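Local coordinates for protein acetyltransferase (Escherichia coli, PDB 7BYY) that acetylates aminoacyl-tRNAs, probably glycyl-tRNA among them, with acetyl-CoA as donor, as the toxin of a toxin-antitoxin system, at residues I22-P25 against G26-Q29; I128-A132 against L133-G137. The protein carries 1 engineered substitution. One frame throughout, in Å; residues are numbered along the deposited sequence.

Both contacts are local, each within one continuous run of chain, and each pairs a backbone bond with a side chain that accepts a backbone N-H: the Gln27 amide in contact 1, the His130 ring in contact 2. Contact 1 (22-29) lies at the surface, in the loop between strand 13-17 and helix 35-50. Contact 2 (128-137) ends helix 114-132 and leads into strand 137-142, within the sequence range of the GNAT acetyltransferase family. They lie on opposite sides of the chain's centre, with their own centres about 31 Å apart and nearest atoms about 18 Å apart, and do not touch. Contact 2 also meets the second subunit, whereas no other chain of the assembly touches contact 1.

Contact 1: I22-P25 against G26-Q29; sequences ITYP and GQKQ
A type II beta turn from Tyr24 to Gln27, in the surface loop between strand 13-17 and helix 35-50, brings the Gln27 side chain back against the extended residues before it. The turn is closed by Gln27 N, which donates to Tyr24 O at 3.1 Å. Gly26 occupies the third position with the positive phi (85°) usual for this turn. An extended side chain, CG trans to the main-chain N (chi1 177°), carries OE1 of Gln27 back to accept the N-H of Tyr24 at 3.0 Å; the donor is tilted 32° from the carbonyl plane. OE1 also lies 3.4 Å from Thr23 CA and sits at the edge of the Tyr24 ring, 3.7 Å from CD2. The Gln27 side chain crosses that of Thr23 at about a right angle, its OE1 4.1 Å from CG2. At the other end of the amide, NE2 bonds to the hydroxyl of Tyr18, which also bonds Ile22 O. One buried glutamine is thus bonded through its backbone N, OE1 and NE2; the bonds at both ends of the amide fix its rotation and tie the turn to Tyr18.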
# COMPACT_ATOMS: atom_id res chain seq x y z
N ILE A 22 1.81 -20.80 -11.86
CA ILE A 22 2.34 -21.99 -11.20
C ILE A 22 1.21 -22.66 -10.43
O ILE A 22 0.37 -21.98 -9.83
CB ILE A 22 3.52 -21.62 -10.27
CG1 ILE A 22 4.72 -21.17 -11.09
CG2 ILE A 22 3.89 -22.79 -9.36
CD1 ILE A 22 5.50 -22.30 -11.72
N THR A 23 1.18 -23.99 -10.48
CA THR A 23 0.22 -24.79 -9.72
C THR A 23 0.99 -25.83 -8.92
O THR A 23 1.55 -26.77 -9.49
CB THR A 23 -0.80 -25.47 -10.64
OG1 THR A 23 -1.30 -24.52 -11.59
CG2 THR A 23 -1.95 -26.03 -9.83
N TYR A 24 1.01 -25.67 -7.60
CA TYR A 24 1.73 -26.58 -6.73
C TYR A 24 0.89 -27.83 -6.44
O TYR A 24 -0.34 -27.80 -6.55
CB TYR A 24 2.09 -25.89 -5.42
CG TYR A 24 3.04 -24.73 -5.58
CD1 TYR A 24 4.41 -24.93 -5.65
CD2 TYR A 24 2.56 -23.42 -5.68
CE1 TYR A 24 5.29 -23.87 -5.81
CE2 TYR A 24 3.43 -22.35 -5.83
CZ TYR A 24 4.79 -22.59 -5.90
OH TYR A 24 5.67 -21.53 -6.05
N PRO A 25 1.54 -28.94 -6.10
CA PRO A 25 0.78 -30.11 -5.62
C PRO A 25 -0.05 -29.75 -4.41
O PRO A 25 0.41 -29.07 -3.49
CB PRO A 25 1.88 -31.12 -5.27
CG PRO A 25 3.04 -30.73 -6.09
CD PRO A 25 2.98 -29.23 -6.22
N GLY A 26 -1.30 -30.21 -4.41
CA GLY A 26 -2.24 -29.91 -3.35
C GLY A 26 -2.99 -28.60 -3.51
O GLY A 26 -3.95 -28.36 -2.77
N GLN A 27 -2.59 -27.75 -4.46
CA GLN A 27 -3.26 -26.47 -4.64
C GLN A 27 -4.69 -26.65 -5.16
O GLN A 27 -5.59 -25.90 -4.78
CB GLN A 27 -2.45 -25.58 -5.57
CG GLN A 27 -3.08 -24.24 -5.88
CD GLN A 27 -2.16 -23.33 -6.67
OE1 GLN A 27 -0.95 -23.56 -6.74
NE2 GLN A 27 -2.73 -22.28 -7.25
N LYS A 28 -4.90 -27.64 -6.03
CA LYS A 28 -6.22 -27.84 -6.63
C LYS A 28 -7.25 -28.34 -5.62
O LYS A 28 -8.45 -28.28 -5.91
CB LYS A 28 -6.14 -28.83 -7.79
CG LYS A 28 -5.71 -28.20 -9.10
CD LYS A 28 -5.44 -29.25 -10.16
CE LYS A 28 -6.66 -30.12 -10.41
NZ LYS A 28 -6.38 -31.18 -11.42
N GLN A 29 -6.82 -28.88 -4.48
CA GLN A 29 -7.74 -29.26 -3.42
C GLN A 29 -7.50 -28.48 -2.13
O GLN A 29 -8.39 -27.76 -1.69
CB GLN A 29 -7.66 -30.78 -3.20
CG GLN A 29 -7.49 -31.55 -4.52
CD GLN A 29 -8.08 -32.94 -4.47
OE1 GLN A 29 -9.00 -33.27 -5.23
NE2 GLN A 29 -7.55 -33.78 -3.59

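Contact 2: I128-A132 against L133-G137; sequences IIHQA and LPIKG
The last turn of helix 114-132 closes with Leu133 N donating to Ile129 O at 2.8 Å, after which Leu133 leaves helical geometry and the chain runs extended through Pro134 and Ile135. Leu133 O then lies 3.3 Å from His130 CA, a CA-H...O contact. The His130 imidazole reaches out from the helix to meet the departing chain: its CG is anti to the backbone N (chi1 -174°), and ND1 accepts the N-H of Ile135 at 3.1 Å. This bond is almost straight, 171° at the hydrogen, and the donor lies in the ring plane, so the ring is held by its edge, consistent with a lone pair on ND1. Next to it, CE1 comes 3.2 Å from Ile135 O. Pro134 CA packs obliquely against the ring, 3.6 Å from ND1, while Ile135 CG1 makes a longer contact with the same nitrogen at 3.8 Å. The imidazole therefore bridges the helix end and the second residue beyond Leu133. His130 and Ile135 both pack on Ile174 at the start of helix 174-187. Ala132 O accepts a bond from His125 of the second subunit, and Leu133 packs on Ala75 of that subunit; the helix-to-strand connection thus forms part of the subunit interface, while Ile129 packs it against the sheet at Val98 of strand 94-105.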
# COMPACT_ATOMS: atom_id res chain seq x y z
N ILE A 128 8.73 -4.64 3.92
CA ILE A 128 9.08 -4.17 2.58
C ILE A 128 8.05 -3.15 2.11
O ILE A 128 8.40 -2.07 1.60
CB ILE A 128 9.19 -5.35 1.60
CG1 ILE A 128 10.29 -6.32 2.04
CG2 ILE A 128 9.41 -4.84 0.17
CD1 ILE A 128 11.62 -6.10 1.36
N ILE A 129 6.77 -3.47 2.27
CA ILE A 129 5.71 -2.56 1.84
C ILE A 129 5.82 -1.23 2.57
O ILE A 129 5.63 -0.16 1.98
CB ILE A 129 4.34 -3.22 2.04
CG1 ILE A 129 4.21 -4.44 1.13
CG2 ILE A 129 3.22 -2.21 1.80
CD1 ILE A 129 2.98 -5.28 1.39
N HIS A 130 6.15 -1.28 3.86
CA HIS A 130 6.18 -0.07 4.68
C HIS A 130 7.26 0.90 4.23
O HIS A 130 7.09 2.12 4.36
CB HIS A 130 6.37 -0.45 6.15
CG HIS A 130 6.28 0.71 7.09
ND1 HIS A 130 5.19 1.55 7.13
CD2 HIS A 130 7.14 1.17 8.03
CE1 HIS A 130 5.38 2.47 8.06
NE2 HIS A 130 6.56 2.26 8.62
N GLN A 131 8.38 0.39 3.71
CA GLN A 131 9.47 1.26 3.31
C GLN A 131 9.17 1.98 2.00
O GLN A 131 9.66 3.10 1.79
CB GLN A 131 10.77 0.46 3.21
CG GLN A 131 11.44 0.26 4.56
CD GLN A 131 12.16 -1.08 4.66
OE1 GLN A 131 12.49 -1.53 5.76
NE2 GLN A 131 12.42 -1.71 3.52
N ALA A 132 8.37 1.38 1.12
CA ALA A 132 7.96 2.05 -0.10
C ALA A 132 6.71 2.91 0.11
O ALA A 132 6.61 3.99 -0.47
CB ALA A 132 7.70 1.02 -1.21
N LEU A 133 5.78 2.43 0.93
CA LEU A 133 4.54 3.14 1.21
C LEU A 133 4.21 3.01 2.69
O LEU A 133 3.95 1.90 3.18
CB LEU A 133 3.40 2.60 0.35
CG LEU A 133 2.05 3.32 0.44
CD1 LEU A 133 2.19 4.79 0.07
CD2 LEU A 133 1.03 2.63 -0.45
N PRO A 134 4.20 4.12 3.44
CA PRO A 134 3.95 4.03 4.88
C PRO A 134 2.54 3.56 5.17
O PRO A 134 1.57 3.99 4.55
CB PRO A 134 4.17 5.47 5.37
CG PRO A 134 4.92 6.15 4.26
CD PRO A 134 4.44 5.50 3.00
N ILE A 135 2.43 2.64 6.14
CA ILE A 135 1.15 2.15 6.61
C ILE A 135 1.17 2.14 8.13
O ILE A 135 2.23 2.13 8.76
CB ILE A 135 0.82 0.75 6.04
CG1 ILE A 135 1.92 -0.27 6.36
CG2 ILE A 135 0.62 0.82 4.54
CD1 ILE A 135 1.80 -0.93 7.72
N LYS A 136 -0.02 2.17 8.72
CA LYS A 136 -0.13 2.21 10.17
C LYS A 136 -0.08 0.83 10.81
O LYS A 136 0.28 0.72 11.99
CB LYS A 136 -1.42 2.93 10.59
CG LYS A 136 -1.39 4.42 10.32
CD LYS A 136 -0.24 5.08 11.07
CE LYS A 136 -0.19 6.57 10.79
NZ LYS A 136 0.73 7.25 11.75
N GLY A 137 -0.43 -0.21 10.07
CA GLY A 137 -0.40 -1.55 10.63
C GLY A 137 -1.08 -2.53 9.70
O GLY A 137 -1.16 -2.30 8.49